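PDB 4ITA: succinate-semialdehyde dehydrogenase from Synechococcus sp., which probably catalyses the NADP-dependent oxidation of succinic semialdehyde to succinate, using an aldehyde dehydrogenase fold with a Rossmann-type cofactor-binding domain. Local coordinates for residues A[20-24]-A[25-29]; A[154-157]-A[158-161]; A[313-316]-A[317-321]; A[360-363]-A[364-368]. All blocks are in the same frame, centred on the assembly; numbering follows the deposited sequence.

Contact 1 of 4, residues A[20-24]-A[25-29]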
# COMPACT_ATOMS: atom_id res chain seq x y z
N LYS A 20 12.10 -31.71 -5.03
CA LYS A 20 13.07 -31.22 -4.07
C LYS A 20 12.89 -29.71 -3.92
O LYS A 20 12.81 -28.99 -4.91
CB LYS A 20 14.49 -31.53 -4.57
CG LYS A 20 15.59 -31.40 -3.53
CD LYS A 20 16.94 -31.86 -4.10
CE LYS A 20 18.03 -31.90 -3.03
NZ LYS A 20 18.31 -30.55 -2.46
N ALA A 21 12.82 -29.24 -2.68
CA ALA A 21 12.78 -27.81 -2.42
C ALA A 21 14.14 -27.21 -2.71
O ALA A 21 15.17 -27.86 -2.53
CB ALA A 21 12.37 -27.55 -0.99
N LEU A 22 14.15 -25.96 -3.15
CA LEU A 22 15.41 -25.23 -3.31
C LEU A 22 16.09 -25.03 -1.97
O LEU A 22 15.42 -24.88 -0.94
CB LEU A 22 15.15 -23.85 -3.91
CG LEU A 22 14.52 -23.78 -5.29
CD1 LEU A 22 14.41 -22.32 -5.70
CD2 LEU A 22 15.31 -24.60 -6.32
N THR A 23 17.41 -25.02 -1.98
CA THR A 23 18.16 -24.61 -0.79
C THR A 23 18.26 -23.09 -0.73
O THR A 23 18.05 -22.40 -1.74
CB THR A 23 19.59 -25.16 -0.83
OG1 THR A 23 20.28 -24.56 -1.93
CG2 THR A 23 19.59 -26.68 -0.97
N PRO A 24 18.59 -22.54 0.44
CA PRO A 24 18.86 -21.10 0.52
C PRO A 24 19.89 -20.59 -0.50
O PRO A 24 19.71 -19.50 -1.04
CB PRO A 24 19.36 -20.93 1.96
CG PRO A 24 18.58 -21.94 2.71
CD PRO A 24 18.46 -23.14 1.79
N ALA A 25 20.94 -21.36 -0.76
CA ALA A 25 21.92 -20.95 -1.76
C ALA A 25 21.30 -20.89 -3.16
O ALA A 25 21.59 -19.98 -3.95
CB ALA A 25 23.12 -21.89 -1.75
N GLU A 26 20.44 -21.86 -3.47
CA GLU A 26 19.75 -21.87 -4.76
C GLU A 26 18.77 -20.71 -4.88
O GLU A 26 18.64 -20.11 -5.96
CB GLU A 26 19.05 -23.22 -4.98
CG GLU A 26 20.06 -24.34 -5.19
CD GLU A 26 19.46 -25.72 -5.25
OE1 GLU A 26 18.44 -25.99 -4.57
OE2 GLU A 26 20.02 -26.57 -5.98
N ILE A 27 18.08 -20.38 -3.79
CA ILE A 27 17.19 -19.22 -3.78
C ILE A 27 18.00 -17.95 -4.03
O ILE A 27 17.62 -17.11 -4.86
CB ILE A 27 16.44 -19.11 -2.44
CG1 ILE A 27 15.45 -20.26 -2.29
CG2 ILE A 27 15.71 -17.77 -2.33
CD1 ILE A 27 14.87 -20.39 -0.90
N ASP A 28 19.13 -17.82 -3.35
CA ASP A 28 20.02 -16.68 -3.53
C ASP A 28 20.46 -16.53 -4.98
O ASP A 28 20.47 -15.42 -5.52
CB ASP A 28 21.24 -16.81 -2.61
CG ASP A 28 22.12 -15.59 -2.67
OD1 ASP A 28 21.77 -14.58 -2.02
OD2 ASP A 28 23.16 -15.64 -3.36
N ALA A 29 20.80 -17.64 -5.62
CA ALA A 29 21.23 -17.61 -7.02
C ALA A 29 20.11 -17.13 -7.92
O ALA A 29 20.35 -16.37 -8.86
CB ALA A 29 21.71 -18.98 -7.45
O HOH W 1 17.27 -28.32 -4.31
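Glu26 OE1 receives two hydrogen bonds at the start of helix 24-41. Thr23 N lies 3.0 Å from Glu26 OE1 on its anti side and 22° out of the carboxylate plane, and an ordered water donates to Glu26 OE1 from 2.6 Å. The same water donates to Ala21 O and accepts from Lys20 NZ, so the lysine reaches the carboxylate through solvent; Lys20 NZ and Glu26 OE1 are 5.0 Å apart. In return Glu26 N donates to Thr23 OG1 over 3.1 Å. These reciprocal bonds form a capping box with Thr23 as N-cap. Threonine suits the post because its hydroxyl, held between the backbone N and the carbonyl carbon (chi1 65°), takes up a first-turn amide that has no helical carbonyl to bond to. With CG beside its own N, the extended glutamate chain reaches back to Thr23 N, and its charge probably also favours the positive end of the helix dipole. Pro24 needs no amide partner in the first turn, while its carbonyl accepts from Asp28 N at 2.9 Å. Leu22 CB also meets Ile27 CG1 at 3.9 Å, and both side chains pack on Ile187. Asp28 turns away to a salt bridge with Arg200.

Contact 2 of 4, residues A[154-157]-A[158-161]. With NDP (NADPH dihydro-nicotinamide-adenine-dinucleotide phosphate), chain C.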
# COMPACT_ATOMS: atom_id res chain seq x y z
N VAL A 154 9.45 -13.31 -8.75
CA VAL A 154 9.68 -14.65 -8.25
C VAL A 154 8.39 -15.13 -7.61
O VAL A 154 7.76 -14.40 -6.85
CB VAL A 154 10.90 -14.74 -7.29
CG1 VAL A 154 12.19 -14.45 -8.04
CG2 VAL A 154 10.75 -13.78 -6.10
N LEU A 155 7.99 -16.35 -7.96
CA LEU A 155 6.74 -16.93 -7.50
C LEU A 155 6.99 -18.05 -6.50
O LEU A 155 7.70 -19.01 -6.81
CB LEU A 155 5.97 -17.52 -8.69
CG LEU A 155 4.79 -18.44 -8.37
CD1 LEU A 155 3.64 -17.70 -7.69
CD2 LEU A 155 4.31 -19.15 -9.63
N LYS A 156 6.39 -17.93 -5.32
CA LYS A 156 6.28 -19.05 -4.41
C LYS A 156 4.83 -19.50 -4.46
O LYS A 156 3.93 -18.85 -3.91
CB LYS A 156 6.69 -18.67 -2.98
CG LYS A 156 6.62 -19.83 -1.98
CD LYS A 156 5.34 -19.83 -1.14
CE LYS A 156 5.30 -21.00 -0.14
NZ LYS A 156 5.10 -22.33 -0.80
N HIS A 157 4.59 -20.58 -5.18
CA HIS A 157 3.24 -21.12 -5.32
C HIS A 157 2.98 -22.09 -4.17
O HIS A 157 3.88 -22.43 -3.40
CB HIS A 157 3.08 -21.83 -6.68
CG HIS A 157 1.74 -21.64 -7.30
ND1 HIS A 157 0.59 -21.48 -6.56
CD2 HIS A 157 1.36 -21.59 -8.60
CE1 HIS A 157 -0.44 -21.33 -7.37
NE2 HIS A 157 -0.00 -21.39 -8.62
N ALA A 158 1.73 -22.52 -4.06
CA ALA A 158 1.35 -23.48 -3.03
C ALA A 158 2.11 -24.78 -3.25
O ALA A 158 2.39 -25.17 -4.39
CB ALA A 158 -0.14 -23.71 -3.09
N SER A 159 2.41 -25.48 -2.16
CA SER A 159 3.26 -26.67 -2.24
C SER A 159 2.61 -27.86 -2.92
O SER A 159 3.29 -28.82 -3.29
CB SER A 159 3.73 -27.07 -0.84
OG SER A 159 4.73 -26.18 -0.37
N ASN A 160 1.29 -27.81 -3.09
CA ASN A 160 0.55 -28.88 -3.75
C ASN A 160 0.27 -28.63 -5.23
O ASN A 160 -0.35 -29.45 -5.89
CB ASN A 160 -0.76 -29.14 -3.01
CG ASN A 160 -1.67 -27.93 -2.97
OD1 ASN A 160 -1.20 -26.80 -2.84
ND2 ASN A 160 -2.98 -28.15 -3.10
N VAL A 161 0.73 -27.50 -5.76
CA VAL A 161 0.62 -27.28 -7.21
C VAL A 161 1.96 -27.02 -7.92
O VAL A 161 2.07 -26.09 -8.73
CB VAL A 161 -0.45 -26.20 -7.57
CG1 VAL A 161 -1.84 -26.67 -7.18
CG2 VAL A 161 -0.13 -24.86 -6.91
PA NDP C . -2.71 -20.61 2.65
O1A NDP C . -2.62 -19.22 3.20
O2A NDP C . -2.52 -21.79 3.57
O5B NDP C . -1.63 -20.75 1.47
C5B NDP C . -1.51 -19.78 0.43
C4B NDP C . -0.05 -19.58 0.04
O4B NDP C . 0.65 -19.02 1.16
C3B NDP C . 0.68 -20.88 -0.27
O3B NDP C . 1.70 -20.62 -1.24
C2B NDP C . 1.33 -21.24 1.05
O2B NDP C . 2.48 -22.07 0.92
C1B NDP C . 1.76 -19.87 1.50
N9A NDP C . 1.95 -19.71 2.95
C8A NDP C . 1.24 -20.25 3.95
N7A NDP C . 1.72 -19.83 5.15
C5A NDP C . 2.74 -18.99 4.89
C6A NDP C . 3.69 -18.18 5.68
N6A NDP C . 3.63 -18.19 7.02
N1A NDP C . 4.60 -17.45 5.00
C2A NDP C . 4.66 -17.43 3.66
N3A NDP C . 3.83 -18.14 2.88
C4A NDP C . 2.88 -18.91 3.44
O3 NDP C . -4.14 -20.63 1.89
PN NDP C . -5.26 -21.78 1.64
O1N NDP C . -5.47 -22.64 2.87
O2N NDP C . -4.96 -22.41 0.31
O5D NDP C . -6.58 -20.88 1.47
C5D NDP C . -6.71 -20.00 0.36
C4D NDP C . -7.14 -18.62 0.85
O4D NDP C . -6.88 -17.65 -0.17
C3D NDP C . -8.62 -18.53 1.15
O3D NDP C . -8.83 -17.80 2.36
C2D NDP C . -9.14 -17.81 -0.07
O2D NDP C . -10.39 -17.18 0.21
C1D NDP C . -8.03 -16.81 -0.33
N1N NDP C . -8.13 -16.28 -1.70
C2N NDP C . -8.05 -14.96 -1.93
C3N NDP C . -8.59 -14.42 -3.09
C7N NDP C . -8.49 -12.95 -3.40
O7N NDP C . -8.15 -12.62 -4.53
N7N NDP C . -8.76 -12.06 -2.45
C4N NDP C . -9.33 -15.29 -4.09
C5N NDP C . -8.90 -16.67 -3.93
C6N NDP C . -8.32 -17.12 -2.75
P2B NDP C . 2.41 -23.64 1.21
O1X NDP C . 3.83 -24.06 0.97
O2X NDP C . 1.99 -23.80 2.66
O3X NDP C . 1.45 -24.26 0.25
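After Lys156 the backbone leaves strand 152-156, and beyond His157 it enters a type I turn, Ala158 to Val161, closed by Val161 N to Ala158 O at 3.2 Å; Val161 is the N-cap of helix 162-175. This is the strand-to-helix corner of the Rossmann-type domain. His157 bends back on the turn: its ND1 accepts from Ala158 N over 2.9 Å, with the donor tilted 17° from the ring plane. Val161 CG2 sits over the centre of one ring face, a CH-pi contact of 3.5 Å to the His157 centroid, while NE2 bonds to Pro135 O. With an alanine in place of the histidine, Ala158 N would probably lose its acceptor and Val161 CG2 the ring it packs on, leaving the corner freer to shift. Lys156 sends its chain, bent at chi2 (-98°) and again at chi4, to the 2'-phosphate of NADPH. Its NZ meets O1X at 2.8 Å and more weakly O2B, and is positioned from the protein side by His157 O at 2.9 Å and by Ile187 O. Ser159 completes the grip, OG donating to O1X at 2.7 Å and its backbone N to O3X at 2.9 Å. A small residue at Ala158 lets the phosphate come close to the turn. A positive charge, a hydroxyl and a main-chain N-H all directed at that phosphate are consistent with a preference for NADP over NAD.

Contact 3 of 4, residues A[313-316]-A[317-321]. With EDO (1,2-ethanediol), chain I.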
# COMPACT_ATOMS: atom_id res chain seq x y z
N GLN A 313 -10.66 -32.11 6.35
CA GLN A 313 -10.73 -32.24 7.80
C GLN A 313 -11.29 -30.97 8.43
O GLN A 313 -12.13 -31.03 9.34
CB GLN A 313 -9.35 -32.54 8.39
CG GLN A 313 -8.84 -33.92 8.07
CD GLN A 313 -7.37 -34.07 8.40
OE1 GLN A 313 -6.68 -33.09 8.65
NE2 GLN A 313 -6.89 -35.31 8.39
N ASP A 314 -10.84 -29.82 7.94
CA ASP A 314 -11.28 -28.54 8.49
C ASP A 314 -12.78 -28.31 8.30
O ASP A 314 -13.48 -27.99 9.27
CB ASP A 314 -10.47 -27.38 7.92
CG ASP A 314 -9.03 -27.35 8.41
OD1 ASP A 314 -8.71 -28.04 9.40
OD2 ASP A 314 -8.23 -26.61 7.81
N ILE A 315 -13.29 -28.46 7.08
CA ILE A 315 -14.72 -28.22 6.88
C ILE A 315 -15.56 -29.24 7.64
O ILE A 315 -16.62 -28.90 8.17
CB ILE A 315 -15.12 -28.18 5.37
CG1 ILE A 315 -16.58 -27.73 5.21
CG2 ILE A 315 -14.91 -29.53 4.68
CD1 ILE A 315 -16.86 -26.28 5.60
N SER A 316 -15.09 -30.48 7.72
CA SER A 316 -15.83 -31.52 8.43
C SER A 316 -15.98 -31.13 9.89
O SER A 316 -17.06 -31.27 10.47
CB SER A 316 -15.13 -32.88 8.31
OG SER A 316 -15.11 -33.32 6.96
N ARG A 317 -14.90 -30.63 10.48
CA ARG A 317 -14.92 -30.19 11.87
C ARG A 317 -15.81 -28.96 12.06
O ARG A 317 -16.61 -28.90 13.00
CB ARG A 317 -13.50 -29.90 12.38
CG ARG A 317 -13.47 -29.47 13.84
CD ARG A 317 -12.13 -28.87 14.26
NE ARG A 317 -11.66 -27.83 13.34
CZ ARG A 317 -12.16 -26.61 13.27
NH1 ARG A 317 -13.18 -26.24 14.04
NH2 ARG A 317 -11.67 -25.74 12.39
N GLN A 318 -15.67 -27.97 11.18
CA GLN A 318 -16.48 -26.76 11.27
C GLN A 318 -17.96 -27.09 11.26
O GLN A 318 -18.74 -26.58 12.08
CB GLN A 318 -16.17 -25.79 10.13
CG GLN A 318 -14.82 -25.11 10.19
CD GLN A 318 -14.55 -24.31 8.94
OE1 GLN A 318 -14.51 -24.86 7.84
NE2 GLN A 318 -14.38 -23.00 9.09
N VAL A 319 -18.36 -27.94 10.33
CA VAL A 319 -19.75 -28.35 10.23
C VAL A 319 -20.18 -29.16 11.45
O VAL A 319 -21.23 -28.88 12.04
CB VAL A 319 -20.02 -29.12 8.93
CG1 VAL A 319 -21.44 -29.68 8.92
CG2 VAL A 319 -19.80 -28.20 7.73
N ASP A 320 -19.37 -30.13 11.85
CA ASP A 320 -19.68 -30.94 13.02
C ASP A 320 -19.89 -30.10 14.28
O ASP A 320 -20.85 -30.33 15.03
CB ASP A 320 -18.59 -31.99 13.28
CG ASP A 320 -18.61 -33.13 12.29
OD1 ASP A 320 -19.55 -33.22 11.46
OD2 ASP A 320 -17.68 -33.97 12.35
N GLN A 321 -19.01 -29.14 14.52
CA GLN A 321 -19.14 -28.30 15.71
C GLN A 321 -20.36 -27.38 15.64
O GLN A 321 -21.02 -27.14 16.66
CB GLN A 321 -17.84 -27.54 16.01
CG GLN A 321 -16.71 -28.49 16.44
CD GLN A 321 -15.46 -27.77 16.95
OE1 GLN A 321 -14.58 -27.41 16.18
NE2 GLN A 321 -15.38 -27.60 18.27
C1 EDO I . -11.22 -24.15 6.15
O1 EDO I . -11.50 -22.75 5.93
C2 EDO I . -12.22 -25.00 5.36
O2 EDO I . -13.49 -24.35 5.39
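Arg317 opens the second half of this stretch of helix 309-325, its N bonding to Gln313 O at 3.0 Å. Its CG is anti to the backbone N, and a bend at chi3 (50°) turns the guanidinium back alongside the helix, one face above Asp314 O but offset toward the rim. In its own plane NH1 donates to Gln321 OE1 at 2.8 Å, which holds the flat group against rotation. The carboxylate of Asp314 remains too far for a salt bridge. Gln318 follows, its N bonding to Asp314 O. The extended side chain crosses that of Ile315 at about a right angle, with OE1 3.5 Å from Ile315 CD1. The amide works at both ends: OE1 accepts from O2 of a 1,2-ethanediol, probably from the crystallisation liquor, at 2.7 Å, and NE2 donates to Glu360 OE1 and, weakly, to Glu361 O. Glutamine, both donor and acceptor, suits this border between helix and loop. Val319 faces inward, its CG2 4.1 Å from Ile315 CG1; the two branched chains lie side by side and rest on Val366 of strand 366-372. Asp320 N continues the i to i+4 pattern with Ser316 O at 2.9 Å; its carboxylate also comes close to Ser316 O, but both are acceptors and no bond joins them. Ser316 OG in turn bonds to Leu312 O, a usual way for serine to satisfy its hydroxyl within a helix. The chemistry is that of an amphipathic helix: aliphatic branches meet the sheet, charged groups line the outer side, and one amide joins the helix to the cofactor-binding loop.

Contact 4 of 4, residues A[360-363]-A[364-368]. With NDP (NADPH dihydro-nicotinamide-adenine-dinucleotide phosphate), chain C; EDO (1,2-ethanediol), chain I; EDO (1,2-ethanediol), chain O.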
# COMPACT_ATOMS: atom_id res chain seq x y z
N GLU A 360 -16.34 -17.50 10.45
CA GLU A 360 -15.29 -18.22 9.73
C GLU A 360 -15.58 -18.35 8.25
O GLU A 360 -16.73 -18.26 7.81
CB GLU A 360 -15.08 -19.62 10.32
CG GLU A 360 -14.65 -19.60 11.77
CD GLU A 360 -14.27 -20.97 12.28
OE1 GLU A 360 -14.81 -21.98 11.76
OE2 GLU A 360 -13.43 -21.05 13.19
N GLU A 361 -14.51 -18.57 7.48
CA GLU A 361 -14.65 -18.84 6.06
C GLU A 361 -14.89 -20.32 5.83
O GLU A 361 -14.14 -21.17 6.33
CB GLU A 361 -13.40 -18.40 5.29
CG GLU A 361 -13.49 -18.71 3.80
CD GLU A 361 -12.34 -18.16 2.99
OE1 GLU A 361 -11.18 -18.24 3.46
OE2 GLU A 361 -12.58 -17.65 1.87
N LEU A 362 -15.94 -20.64 5.08
CA LEU A 362 -16.23 -22.02 4.71
C LEU A 362 -15.74 -22.27 3.29
O LEU A 362 -16.39 -21.88 2.31
CB LEU A 362 -17.72 -22.31 4.85
CG LEU A 362 -18.32 -22.14 6.25
CD1 LEU A 362 -19.76 -22.65 6.27
CD2 LEU A 362 -17.48 -22.83 7.32
N PHE A 363 -14.58 -22.90 3.19
CA PHE A 363 -13.86 -23.03 1.92
C PHE A 363 -14.17 -24.40 1.34
O PHE A 363 -13.31 -25.26 1.22
CB PHE A 363 -12.36 -22.86 2.17
CG PHE A 363 -11.61 -22.23 1.03
CD1 PHE A 363 -11.98 -20.99 0.54
CD2 PHE A 363 -10.53 -22.88 0.46
CE1 PHE A 363 -11.28 -20.41 -0.51
CE2 PHE A 363 -9.82 -22.30 -0.59
CZ PHE A 363 -10.20 -21.07 -1.06
N ALA A 364 -15.44 -24.58 0.96
CA ALA A 364 -16.02 -25.86 0.60
C ALA A 364 -17.46 -25.53 0.22
O ALA A 364 -17.93 -24.43 0.51
CB ALA A 364 -15.98 -26.81 1.80
N PRO A 365 -18.19 -26.47 -0.42
CA PRO A 365 -19.52 -26.09 -0.92
C PRO A 365 -20.60 -26.15 0.15
O PRO A 365 -21.55 -26.93 0.04
CB PRO A 365 -19.78 -27.12 -2.02
CG PRO A 365 -19.05 -28.35 -1.55
CD PRO A 365 -17.80 -27.83 -0.86
N VAL A 366 -20.45 -25.32 1.18
CA VAL A 366 -21.30 -25.36 2.36
C VAL A 366 -21.92 -23.98 2.55
O VAL A 366 -21.21 -23.01 2.86
CB VAL A 366 -20.50 -25.76 3.62
CG1 VAL A 366 -21.39 -25.78 4.87
CG2 VAL A 366 -19.82 -27.10 3.41
N ALA A 367 -23.23 -23.88 2.36
CA ALA A 367 -23.93 -22.60 2.48
C ALA A 367 -24.50 -22.43 3.87
O ALA A 367 -25.15 -23.34 4.38
CB ALA A 367 -25.03 -22.53 1.46
N MET A 368 -24.27 -21.27 4.48
CA MET A 368 -25.00 -20.87 5.69
C MET A 368 -26.19 -20.02 5.27
O MET A 368 -26.04 -19.14 4.42
CB MET A 368 -24.10 -20.08 6.66
CG MET A 368 -22.94 -20.87 7.27
SD MET A 368 -21.96 -19.98 8.55
CE MET A 368 -20.68 -19.20 7.53
PA NDP C . -2.71 -20.61 2.65
O1A NDP C . -2.62 -19.22 3.20
O2A NDP C . -2.52 -21.79 3.57
O5B NDP C . -1.63 -20.75 1.47
C5B NDP C . -1.51 -19.78 0.43
C4B NDP C . -0.05 -19.58 0.04
O4B NDP C . 0.65 -19.02 1.16
C3B NDP C . 0.68 -20.88 -0.27
O3B NDP C . 1.70 -20.62 -1.24
C2B NDP C . 1.33 -21.24 1.05
O2B NDP C . 2.48 -22.07 0.92
C1B NDP C . 1.76 -19.87 1.50
N9A NDP C . 1.95 -19.71 2.95
C8A NDP C . 1.24 -20.25 3.95
N7A NDP C . 1.72 -19.83 5.15
C5A NDP C . 2.74 -18.99 4.89
C6A NDP C . 3.69 -18.18 5.68
N6A NDP C . 3.63 -18.19 7.02
N1A NDP C . 4.60 -17.45 5.00
C2A NDP C . 4.66 -17.43 3.66
N3A NDP C . 3.83 -18.14 2.88
C4A NDP C . 2.88 -18.91 3.44
O3 NDP C . -4.14 -20.63 1.89
PN NDP C . -5.26 -21.78 1.64
O1N NDP C . -5.47 -22.64 2.87
O2N NDP C . -4.96 -22.41 0.31
O5D NDP C . -6.58 -20.88 1.47
C5D NDP C . -6.71 -20.00 0.36
C4D NDP C . -7.14 -18.62 0.85
O4D NDP C . -6.88 -17.65 -0.17
C3D NDP C . -8.62 -18.53 1.15
O3D NDP C . -8.83 -17.80 2.36
C2D NDP C . -9.14 -17.81 -0.07
O2D NDP C . -10.39 -17.18 0.21
C1D NDP C . -8.03 -16.81 -0.33
N1N NDP C . -8.13 -16.28 -1.70
C2N NDP C . -8.05 -14.96 -1.93
C3N NDP C . -8.59 -14.42 -3.09
C7N NDP C . -8.49 -12.95 -3.40
O7N NDP C . -8.15 -12.62 -4.53
N7N NDP C . -8.76 -12.06 -2.45
C4N NDP C . -9.33 -15.29 -4.09
C5N NDP C . -8.90 -16.67 -3.93
C6N NDP C . -8.32 -17.12 -2.75
P2B NDP C . 2.41 -23.64 1.21
O1X NDP C . 3.83 -24.06 0.97
O2X NDP C . 1.99 -23.80 2.66
O3X NDP C . 1.45 -24.26 0.25
C1 EDO I . -11.22 -24.15 6.15
O1 EDO I . -11.50 -22.75 5.93
C2 EDO I . -12.22 -25.00 5.36
O2 EDO I . -13.49 -24.35 5.39
C1 EDO O . -9.23 -21.04 3.47
O1 EDO O . -10.08 -20.47 4.48
C2 EDO O . -8.66 -22.38 3.90
O2 EDO O . -7.47 -22.16 4.66
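Leu362 turns back on Val366 and Met368 in a buried local contact, where the loop after strand 346-349 bends into strand 366-372. Leu362 CD1 does most of the touching: it lies 3.8 Å from Val366 CG1 and equally far from Met368 CG, the methionine crossing it at about a right angle. With CG beside the backbone N (chi1 -60°), CD1 is directed at the strand, where Met368 CE also packs against it, while CD2 lies toward Gln318. The bend consists of two inverse gamma turns. Phe363 centres the first, closed by a weak bond from Ala364 N to Leu362 O at 3.2 Å; Pro365 centres the second, with Val366 N to Ala364 O at 2.8 Å. Glu361, pointing away from the strand, holds the nicotinamide ribose, OE1 accepting from O3D at 2.6 Å and OE2 from O2D at 2.8 Å. Lys268 and Gly233 N also bind OE2. Phe363 lays one ring face toward that ribose, CE1 being 3.4 Å from NADPH C2D. A serine in its place would probably open a gap beside the sugar and leave the ribose freer to move. Glutamate for the hydroxyls, phenylalanine two residues on and proline two further match the Glu-x-Phe-Gly-Pro cofactor motif of aldehyde dehydrogenases, with alanine here for the glycine.

Overall arrangement
From the N terminus the four contacts come in series; each closes a local turn or helical stretch, and none nests in or crosses another. Contact 1 starts helix 24-41 at the surface. Contact 2, its centre about 14 Å away, joins strand 152-156 to helix 162-175 within the Rossmann-type domain and holds the adenosine end of NADPH. Contact 3 runs along helix 309-325, and contact 4 leads into strand 366-372 of the seven-stranded sheet. These two touch, their centres about 10 Å apart, with Ile315 packed on Ala364 and one ethanediol shared. Contacts 2 and 4 do not meet, yet NADPH bridges them, its 2'-phosphate at one and its nicotinamide ribose at the other.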